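Local coordinates for protein CdiA toxin (PDB 5T87) that probably acts as a toxin in contact-dependent growth inhibition, this chain being the C-terminal catalytic domain, held in complex with its CdiI immunity protein, at residues R23-D28 with N61-G66. Numbering follows the deposited sequence.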
ATOM      1  N   ARG E  23      -8.278   1.313   2.972  1.00 62.02           N
ATOM      2  CA  ARG E  23      -7.315   0.755   3.918  1.00 63.46           C
ATOM      3  C   ARG E  23      -8.001   0.174   5.152  1.00 65.21           C
ATOM      4  O   ARG E  23      -8.782   0.866   5.811  1.00 66.18           O
ATOM      5  CB  ARG E  23      -6.310   1.816   4.349  1.00 64.79           C
ATOM      6  CG  ARG E  23      -5.224   1.307   5.285  1.00 65.44           C
ATOM      7  CD  ARG E  23      -4.014   2.231   5.304  1.00 66.89           C
ATOM      8  NE  ARG E  23      -2.945   1.777   4.416  1.00 66.75           N
ATOM      9  CZ  ARG E  23      -1.704   2.272   4.392  1.00 67.22           C
ATOM     10  NH1 ARG E  23      -1.353   3.270   5.203  1.00 69.49           N
ATOM     11  NH2 ARG E  23      -0.810   1.765   3.545  1.00 66.49           N
ATOM     12  N   ARG E  24      -7.696  -1.097   5.428  1.00 65.66           N
ATOM     13  CA  ARG E  24      -8.226  -1.827   6.563  1.00 68.14           C
ATOM     14  C   ARG E  24      -7.107  -2.226   7.510  1.00 70.83           C
ATOM     15  O   ARG E  24      -5.918  -2.145   7.163  1.00 69.14           O
ATOM     16  CB  ARG E  24      -8.932  -3.106   6.106  1.00 67.98           C
ATOM     17  CG  ARG E  24      -9.901  -2.937   4.952  1.00 68.14           C
ATOM     18  CD  ARG E  24     -10.659  -4.227   4.689  1.00 68.81           C
ATOM     19  NE  ARG E  24     -11.662  -4.519   5.721  1.00 70.46           N
ATOM     20  CZ  ARG E  24     -12.873  -3.956   5.815  1.00 71.20           C
ATOM     21  NH1 ARG E  24     -13.687  -4.314   6.802  1.00 72.39           N
ATOM     22  NH2 ARG E  24     -13.280  -3.036   4.946  1.00 70.33           N
ATOM     23  N   VAL E  25      -7.512  -2.691   8.695  1.00 74.20           N
ATOM     24  CA  VAL E  25      -6.589  -3.169   9.742  1.00 76.68           C
ATOM     25  C   VAL E  25      -7.208  -4.322  10.547  1.00 78.73           C
ATOM     26  O   VAL E  25      -8.422  -4.344  10.772  1.00 80.64           O
ATOM     27  CB  VAL E  25      -6.148  -2.016  10.689  1.00 77.10           C
ATOM     28  CG1 VAL E  25      -7.336  -1.369  11.397  1.00 77.11           C
ATOM     29  CG2 VAL E  25      -5.117  -2.501  11.698  1.00 78.46           C
ATOM     30  N   SER E  26      -6.369  -5.272  10.967  1.00 81.18           N
ATOM     31  CA  SER E  26      -6.796  -6.410  11.799  1.00 83.53           C
ATOM     32  C   SER E  26      -5.683  -6.851  12.765  1.00 87.74           C
ATOM     33  O   SER E  26      -4.589  -6.269  12.774  1.00 88.33           O
ATOM     34  CB  SER E  26      -7.196  -7.581  10.900  1.00 82.15           C
ATOM     35  OG  SER E  26      -8.066  -8.480  11.565  1.00 84.26           O
ATOM     36  N   VAL E  27      -5.970  -7.875  13.569  1.00 90.69           N
ATOM     37  CA  VAL E  27      -4.957  -8.524  14.417  1.00 93.62           C
ATOM     38  C   VAL E  27      -5.113 -10.045  14.318  1.00 93.15           C
ATOM     39  O   VAL E  27      -6.230 -10.555  14.362  1.00 95.19           O
ATOM     40  CB  VAL E  27      -5.020  -8.024  15.888  1.00 96.53           C
ATOM     41  CG1 VAL E  27      -6.385  -8.277  16.519  1.00 97.34           C
ATOM     42  CG2 VAL E  27      -3.911  -8.646  16.728  1.00 99.27           C
ATOM     43  N   ASP E  28      -3.998 -10.758  14.163  1.00 93.08           N
ATOM     44  CA  ASP E  28      -4.028 -12.214  14.023  1.00 94.39           C
ATOM     45  C   ASP E  28      -4.316 -12.823  15.406  1.00 98.59           C
ATOM     46  O   ASP E  28      -3.502 -12.651  16.319  1.00100.72           O
ATOM     47  CB  ASP E  28      -2.693 -12.726  13.460  1.00 93.94           C
ATOM     48  CG  ASP E  28      -2.808 -14.104  12.821  1.00 93.56           C
ATOM     49  OD1 ASP E  28      -3.495 -14.983  13.389  1.00 95.03           O
ATOM     50  OD2 ASP E  28      -2.197 -14.310  11.751  1.00 91.94           O
ATOM     51  N   ASN E  61      -7.185   3.245  17.374  1.00 96.23           N
ATOM     52  CA  ASN E  61      -8.552   3.547  17.829  1.00 97.26           C
ATOM     53  C   ASN E  61      -9.526   2.518  17.281  1.00 99.26           C
ATOM     54  O   ASN E  61     -10.240   1.863  18.044  1.00 99.74           O
ATOM     55  CB  ASN E  61      -9.009   4.944  17.375  1.00 97.52           C
ATOM     56  CG  ASN E  61      -8.378   6.075  18.173  1.00 97.62           C
ATOM     57  OD1 ASN E  61      -8.007   5.915  19.339  1.00 94.69           O
ATOM     58  ND2 ASN E  61      -8.273   7.242  17.546  1.00 98.08           N
ATOM     59  N   ALA E  62      -9.517   2.376  15.953  1.00101.13           N
ATOM     60  CA  ALA E  62     -10.380   1.436  15.236  1.00100.30           C
ATOM     61  C   ALA E  62     -10.128  -0.040  15.589  1.00100.18           C
ATOM     62  O   ALA E  62     -11.023  -0.869  15.418  1.00 99.09           O
ATOM     63  CB  ALA E  62     -10.248   1.652  13.736  1.00100.34           C
ATOM     64  N   LEU E  63      -8.923  -0.368  16.063  1.00100.38           N
ATOM     65  CA  LEU E  63      -8.653  -1.695  16.641  1.00103.23           C
ATOM     66  C   LEU E  63      -9.301  -1.918  18.028  1.00108.48           C
ATOM     67  O   LEU E  63     -10.188  -2.770  18.167  1.00109.48           O
ATOM     68  CB  LEU E  63      -7.146  -1.972  16.715  1.00100.68           C
ATOM     69  CG  LEU E  63      -6.482  -2.508  15.446  1.00 99.90           C
ATOM     70  CD1 LEU E  63      -4.979  -2.619  15.665  1.00 99.73           C
ATOM     71  CD2 LEU E  63      -7.060  -3.858  15.031  1.00100.16           C
ATOM     72  N   VAL E  64      -8.871  -1.150  19.038  1.00115.16           N
ATOM     73  CA  VAL E  64      -9.351  -1.322  20.432  1.00114.77           C
ATOM     74  C   VAL E  64     -10.876  -1.229  20.480  1.00114.31           C
ATOM     75  O   VAL E  64     -11.537  -2.079  21.089  1.00114.13           O
ATOM     76  CB  VAL E  64      -8.775  -0.269  21.431  1.00115.32           C
ATOM     77  CG1 VAL E  64      -9.360  -0.464  22.835  1.00115.01           C
ATOM     78  CG2 VAL E  64      -7.247  -0.306  21.498  1.00116.94           C
ATOM     79  N   ARG E  65     -11.408  -0.195  19.826  1.00112.81           N
ATOM     80  CA  ARG E  65     -12.850   0.056  19.760  1.00113.07           C
ATOM     81  C   ARG E  65     -13.615  -1.028  18.995  1.00113.17           C
ATOM     82  O   ARG E  65     -14.772  -1.306  19.308  1.00115.71           O
ATOM     83  CB  ARG E  65     -13.107   1.428  19.138  1.00113.98           C
ATOM     84  CG  ARG E  65     -14.562   1.877  19.137  1.00117.91           C
ATOM     85  CD  ARG E  65     -14.693   3.397  19.180  1.00120.25           C
ATOM     86  NE  ARG E  65     -13.670   4.085  18.381  1.00121.00           N
ATOM     87  CZ  ARG E  65     -13.673   4.217  17.050  1.00123.24           C
ATOM     88  NH1 ARG E  65     -14.658   3.709  16.309  1.00124.97           N
ATOM     89  NH2 ARG E  65     -12.673   4.865  16.456  1.00124.38           N
ATOM     90  N   GLY E  66     -12.967  -1.642  18.008  1.00110.63           N
ATOM     91  CA  GLY E  66     -13.535  -2.786  17.302  1.00111.89           C
ATOM     92  C   GLY E  66     -13.698  -4.042  18.141  1.00112.11           C
ATOM     93  O   GLY E  66     -14.436  -4.947  17.752  1.00113.75           O
TER
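L63 reaches from the last turn of helix 57-64 to strand 21-27 and meets V25 and the backbone of S26. The apolar contact lies between V25 CG2 and the fork of the leucine: V25 CG2 sits against CG and both methyls of L63, 4.0 Å from L63 CD1, and L63 CD2 also reaches the main chain, 4.0 Å from S26 C. V25 has CG2 anti to its backbone N and CG1 between N and the carbonyl carbon (chi1 60°), which makes CG2 the methyl that meets the leucine. A branched valine suits an extended strand, and the longer leucine spans the gap from the helix, L63 CA staying 7.0 Å from S26 CA. V27, also directed toward the helix, borders the same patch more loosely. The two segments thus join the C-terminal helix to one face of a four-stranded antiparallel sheet, in which 21-27 is an inner strand between 15-18 and 34-41; F34 and L55 also pack on L63. The polar side chain of S26 turns to the other side: its CB points away from the helix, and its OG is hydrogen-bonded to V10 O. Two residues before V25, R23 forms salt bridges with D38 and with D108 of the CdiI immunity protein chain.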